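Local structure of mersacidin decarboxylase (Bacillus sp., 1P3Y) at residues 101-105 with 106-110. The protein catalyses the oxidative decarboxylation of the C-terminal cysteine of the lantibiotic mersacidin to an aminoenethiol, using bound FAD. Sequence-based numbering, arbitrary orientation.
With FAD (flavin-adenine dinucleotide), chain B.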
loop_
_atom_site.group_PDB
_atom_site.type_symbol
_atom_site.label_atom_id
_atom_site.label_comp_id
_atom_site.label_asym_id
_atom_site.label_seq_id
_atom_site.Cartn_x
_atom_site.Cartn_y
_atom_site.Cartn_z
ATOM N N GLY A 101 -30.242 -22.937 -0.837
ATOM C CA GLY A 101 -30.308 -22.074 0.330
ATOM C C GLY A 101 -28.972 -21.560 0.818
ATOM O O GLY A 101 -28.806 -21.239 1.991
ATOM N N VAL A 102 -28.005 -21.510 -0.084
ATOM C CA VAL A 102 -26.688 -21.003 0.253
ATOM C C VAL A 102 -26.621 -19.569 -0.270
ATOM O O VAL A 102 -27.142 -19.262 -1.344
ATOM C CB VAL A 102 -25.617 -21.869 -0.404
ATOM C CG1 VAL A 102 -24.273 -21.150 -0.405
ATOM C CG2 VAL A 102 -25.534 -23.200 0.344
ATOM N N ALA A 103 -26.013 -18.678 0.490
ATOM C CA ALA A 103 -25.930 -17.308 0.028
ATOM C C ALA A 103 -24.605 -16.681 0.456
ATOM O O ALA A 103 -24.499 -16.069 1.532
ATOM C CB ALA A 103 -27.123 -16.506 0.558
ATOM N N MET A 104 -23.601 -16.859 -0.406
ATOM C CA MET A 104 -22.255 -16.343 -0.168
ATOM C C MET A 104 -21.976 -14.980 -0.801
ATOM O O MET A 104 -20.877 -14.456 -0.676
ATOM C CB MET A 104 -21.198 -17.355 -0.628
ATOM C CG MET A 104 -20.864 -18.425 0.415
ATOM S SD MET A 104 -20.290 -17.707 2.029
ATOM C CE MET A 104 -18.524 -17.536 1.750
ATOM N N ASN A 105 -22.953 -14.422 -1.506
ATOM C CA ASN A 105 -22.800 -13.092 -2.083
ATOM C C ASN A 105 -24.150 -12.408 -2.004
ATOM O O ASN A 105 -25.174 -13.059 -1.716
ATOM C CB ASN A 105 -22.260 -13.098 -3.528
ATOM C CG ASN A 105 -23.034 -14.008 -4.470
ATOM O OD1 ASN A 105 -24.270 -14.092 -4.433
ATOM N ND2 ASN A 105 -22.297 -14.679 -5.348
ATOM N N LEU A 106 -24.154 -11.102 -2.248
ATOM C CA LEU A 106 -25.368 -10.329 -2.132
ATOM C C LEU A 106 -26.464 -10.803 -3.094
ATOM O O LEU A 106 -27.638 -10.854 -2.714
ATOM C CB LEU A 106 -25.031 -8.837 -2.295
ATOM C CG LEU A 106 -26.100 -7.771 -2.019
ATOM C CD1 LEU A 106 -26.632 -7.862 -0.606
ATOM C CD2 LEU A 106 -25.491 -6.413 -2.270
ATOM N N VAL A 107 -26.088 -11.185 -4.315
ATOM C CA VAL A 107 -27.075 -11.646 -5.307
ATOM C C VAL A 107 -27.900 -12.831 -4.786
ATOM O O VAL A 107 -29.129 -12.826 -4.849
ATOM C CB VAL A 107 -26.379 -12.027 -6.646
ATOM C CG1 VAL A 107 -27.357 -12.768 -7.568
ATOM C CG2 VAL A 107 -25.856 -10.745 -7.338
ATOM N N ALA A 108 -27.219 -13.831 -4.248
ATOM C CA ALA A 108 -27.880 -15.002 -3.704
ATOM C C ALA A 108 -28.638 -14.696 -2.407
ATOM O O ALA A 108 -29.683 -15.285 -2.126
ATOM C CB ALA A 108 -26.842 -16.118 -3.454
ATOM N N THR A 109 -28.106 -13.786 -1.609
ATOM C CA THR A 109 -28.733 -13.430 -0.350
ATOM C C THR A 109 -30.050 -12.697 -0.615
ATOM O O THR A 109 -31.074 -12.929 0.042
ATOM C CB THR A 109 -27.788 -12.507 0.496
ATOM O OG1 THR A 109 -26.554 -13.191 0.761
ATOM C CG2 THR A 109 -28.441 -12.140 1.835
ATOM N N THR A 110 -30.014 -11.802 -1.587
ATOM C CA THR A 110 -31.187 -11.035 -1.929
ATOM C C THR A 110 -32.339 -11.946 -2.321
ATOM O O THR A 110 -33.494 -11.643 -2.029
ATOM C CB THR A 110 -30.861 -10.052 -3.054
ATOM O OG1 THR A 110 -29.822 -9.170 -2.595
ATOM C CG2 THR A 110 -32.103 -9.242 -3.449
HETATM P PA FAD B . -19.573 -15.012 5.367
HETATM O O1A FAD B . -19.358 -13.781 6.240
HETATM O O2A FAD B . -18.468 -16.050 5.310
HETATM O O5B FAD B . -19.895 -14.592 3.814
HETATM C C5B FAD B . -20.315 -13.259 3.398
HETATM C C4B FAD B . -19.148 -12.425 2.885
HETATM O O4B FAD B . -17.921 -12.960 3.369
HETATM C C3B FAD B . -18.996 -12.401 1.354
HETATM O O3B FAD B . -19.169 -11.036 0.985
HETATM C C2B FAD B . -17.635 -12.971 1.123
HETATM O O2B FAD B . -16.876 -12.562 0.021
HETATM C C1B FAD B . -16.905 -12.705 2.437
HETATM N N9A FAD B . -15.757 -13.581 2.842
HETATM C C8A FAD B . -15.714 -14.973 3.287
HETATM N N7A FAD B . -14.509 -15.420 3.560
HETATM C C5A FAD B . -13.646 -14.305 3.306
HETATM C C6A FAD B . -12.213 -14.098 3.386
HETATM N N6A FAD B . -11.367 -15.057 3.795
HETATM N N1A FAD B . -11.691 -12.821 3.015
HETATM C C2A FAD B . -12.509 -11.809 2.590
HETATM N N3A FAD B . -13.928 -11.914 2.492
HETATM C C4A FAD B . -14.371 -13.259 2.882
HETATM N N1 FAD B . -28.216 -13.135 6.860
HETATM C C2 FAD B . -28.978 -13.972 7.666
HETATM O O2 FAD B . -29.269 -15.136 7.281
HETATM N N3 FAD B . -29.417 -13.505 8.915
HETATM C C4 FAD B . -29.147 -12.193 9.461
HETATM O O4 FAD B . -29.610 -11.863 10.619
HETATM C C4X FAD B . -28.368 -11.384 8.636
HETATM N N5 FAD B . -28.047 -10.078 9.147
HETATM C C5X FAD B . -27.222 -9.237 8.335
HETATM C C6 FAD B . -26.869 -7.930 8.792
HETATM C C7 FAD B . -26.031 -7.015 8.030
HETATM C C7M FAD B . -25.702 -5.621 8.636
HETATM C C8 FAD B . -25.527 -7.473 6.716
HETATM C C8M FAD B . -24.639 -6.636 5.817
HETATM C C9 FAD B . -25.846 -8.748 6.222
HETATM C C9A FAD B . -26.686 -9.661 6.982
HETATM N N10 FAD B . -27.105 -11.044 6.562
HETATM C C10 FAD B . -27.911 -11.871 7.358
HETATM C "C1'" FAD B . -26.631 -11.502 5.289
HETATM C "C2'" FAD B . -25.470 -12.429 5.282
HETATM O "O2'" FAD B . -24.316 -11.714 5.916
HETATM C "C3'" FAD B . -25.080 -12.793 3.898
HETATM O "O3'" FAD B . -25.951 -13.795 3.332
HETATM C "C4'" FAD B . -23.627 -13.332 3.763
HETATM O "O4'" FAD B . -23.378 -13.577 2.337
HETATM C "C5'" FAD B . -23.347 -14.616 4.504
HETATM O "O5'" FAD B . -22.952 -14.346 5.858
HETATM P P FAD B . -22.175 -15.407 6.730
HETATM O O1P FAD B . -21.955 -14.772 8.034
HETATM O O2P FAD B . -22.957 -16.695 6.728
HETATM O O3P FAD B . -20.860 -15.763 5.860
HETATM O O HOH W 1 -29.623 -18.154 -1.889
#
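Asn105 and Ala108 meet at the start of helix 106-113 in a textbook N-cap. The side-chain oxygen of Asn105 reaches over the first turn and accepts the backbone N-H of Ala108, OD1 to N 3.0 Å, with the donor lying almost straight out from the C=O (171°). A chi1 of 52° makes this possible: it sets CG between the backbone N and the carbonyl carbon, so the amide folds back over the helix end. The other end of the same amide is spoken for, because Asn105 ND2 donates to a phosphate oxygen of another bound FAD.

The backbone carbonyl of Asn105 is gripped twice by Thr109. The helical bond from Thr109 N to Asn105 O comes in the carbonyl plane, whereas the hydroxyl OG1, 2.8 Å from Asn105 O, approaches from above it, 50° out of plane. Placed anti to its own carbonyl carbon, OG1 points back along the helix and can donate to this oxygen while accepting from FAD O3' at 2.7 Å. The ribityl chain is held from the loop as well: O4' donates to Ala103 O at 2.8 Å, and O3' also approaches that carbonyl at a longer distance, so its single proton can only be shared or alternate between Ala103 O and the nearer OG1.

Ala103 CB fits in beside the helix, 4.0 Å from Ala108 CB and against Thr109 OG1, and a water bridges Val102 O to Ala108 O. The side chain of Thr109 also touches the active-site His75. One short turn of this HFCD flavoprotein thus caps a helix and contacts two cofactors, and because the Thr109 hydroxyl gives its proton to Asn105 O, its oxygen is left to accept from the ribityl O3', which probably helps to hold the ribityl chain, on a threonine that itself lies against the catalytic histidine.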